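Local coordinates for protein arginyl-tRNA synthetase, putative (PDB 5JLD) that probably joins L-arginine to tRNA(Arg) at the expense of ATP, as a class I aminoacyl-tRNA synthetase of the malaria parasite Plasmodium falciparum, at residues A[21-24]-A[28-31]. Residues are numbered along the deposited sequence; the frame is centred on the assembly and turned at random.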
loop_
_atom_site.group_PDB
_atom_site.type_symbol
_atom_site.label_atom_id
_atom_site.label_comp_id
_atom_site.label_asym_id
_atom_site.label_seq_id
_atom_site.Cartn_x
_atom_site.Cartn_y
_atom_site.Cartn_z
ATOM N N SER A 21 -28.093 18.503 -0.928
ATOM C CA SER A 21 -28.794 19.378 -1.891
ATOM C C SER A 21 -29.638 18.600 -2.913
ATOM O O SER A 21 -30.752 18.993 -3.238
ATOM C CB SER A 21 -27.825 20.269 -2.646
ATOM O OG SER A 21 -28.556 21.129 -3.492
ATOM N N ILE A 22 -29.098 17.493 -3.402
ATOM C CA ILE A 22 -29.790 16.629 -4.346
ATOM C C ILE A 22 -31.068 16.086 -3.731
ATOM O O ILE A 22 -32.135 16.144 -4.350
ATOM C CB ILE A 22 -28.890 15.444 -4.796
ATOM C CG1 ILE A 22 -27.816 15.923 -5.785
ATOM C CG2 ILE A 22 -29.731 14.347 -5.433
ATOM C CD1 ILE A 22 -26.695 14.902 -5.997
ATOM N N GLN A 23 -30.956 15.571 -2.507
ATOM C CA GLN A 23 -32.123 15.059 -1.787
ATOM C C GLN A 23 -33.199 16.121 -1.612
ATOM O O GLN A 23 -34.387 15.848 -1.776
ATOM C CB GLN A 23 -31.719 14.519 -0.417
ATOM C CG GLN A 23 -32.399 13.220 -0.088
ATOM C CD GLN A 23 -32.078 12.156 -1.118
ATOM O OE1 GLN A 23 -30.923 11.990 -1.513
ATOM N NE2 GLN A 23 -33.100 11.448 -1.577
ATOM N N LYS A 24 -32.776 17.332 -1.275
ATOM C CA LYS A 24 -33.710 18.444 -1.101
ATOM C C LYS A 24 -34.393 18.808 -2.433
ATOM O O LYS A 24 -35.602 19.082 -2.484
ATOM C CB LYS A 24 -32.963 19.646 -0.523
ATOM C CG LYS A 24 -33.841 20.786 -0.019
ATOM C CD LYS A 24 -32.989 21.895 0.600
ATOM C CE LYS A 24 -33.763 23.206 0.724
ATOM N NZ LYS A 24 -32.855 24.372 0.971
ATOM N N SER A 28 -37.805 12.288 -3.536
ATOM C CA SER A 28 -38.023 10.865 -3.761
ATOM C C SER A 28 -37.126 10.353 -4.885
ATOM O O SER A 28 -37.599 9.747 -5.847
ATOM C CB SER A 28 -39.500 10.605 -4.074
ATOM O OG SER A 28 -39.739 9.254 -4.423
ATOM N N ILE A 29 -35.824 10.597 -4.757
ATOM C CA ILE A 29 -34.860 10.152 -5.756
ATOM C C ILE A 29 -33.803 9.279 -5.103
ATOM O O ILE A 29 -33.450 9.479 -3.940
ATOM C CB ILE A 29 -34.182 11.355 -6.485
ATOM C CG1 ILE A 29 -33.763 10.983 -7.907
ATOM C CG2 ILE A 29 -32.985 11.901 -5.696
ATOM C CD1 ILE A 29 -33.114 12.137 -8.660
ATOM N N SER A 30 -33.320 8.281 -5.832
ATOM C CA SER A 30 -32.188 7.503 -5.348
ATOM C C SER A 30 -31.020 7.824 -6.255
ATOM O O SER A 30 -30.941 7.349 -7.389
ATOM C CB SER A 30 -32.481 5.994 -5.325
ATOM N N GLU A 31 -30.121 8.651 -5.743
ATOM C CA GLU A 31 -29.041 9.213 -6.538
ATOM C C GLU A 31 -27.869 9.518 -5.608
ATOM O O GLU A 31 -27.880 10.513 -4.884
ATOM C CB GLU A 31 -29.521 10.478 -7.279
ATOM C CG GLU A 31 -28.437 11.239 -8.061
ATOM C CD GLU A 31 -28.059 10.562 -9.369
ATOM O OE1 GLU A 31 -28.908 9.849 -9.945
ATOM O OE2 GLU A 31 -26.900 10.719 -9.810
HETATM O O HOH W 1 -30.274 9.156 -3.064
#
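Gln23 and Ile22, near the C-terminal end of helix 10-25, meet the chain as it doubles back toward strand 35-37: a side-chain-to-backbone hydrogen bond beside a small apolar contact, within the N-terminal domain of the synthetase. NE2 of Gln23 donates to O of Ile29 at 3.1 Å, with an N-H...O angle of 156°. The acceptor lies almost in the amide plane of Gln23, and the donor in turn lies in the carbonyl plane of Ile29. A bend at chi2 (59°) folds the glutamine over so that its amide reaches the loop. The oxygen end is bridged by water: one molecule donates to OE1 of Gln23 at 3.3 Å and accepts from N of Glu31 at 2.7 Å, with a weak further bond to O of Ile29. Gln19 NE2 bonds O of Glu31 and, weakly, the same OE1.

From the preceding residue of the helix, CG2 of Ile22 packs 4.1 Å from CG2 of Ile29; with CG1 beside the backbone N (chi1 -75°), the CG2 branch stands anti to that nitrogen and meets the loop. The same methyl comes 4.3 Å from CG of Glu31, whose carboxylate is bonded through OE2 to Asn49 of helix 49-57. Tyr57 of that helix touches Ile29. The carbonyl of Ile29 calls for the NH2 end of the amide and so sets its flip; the water facing OE1 is merely consistent with it.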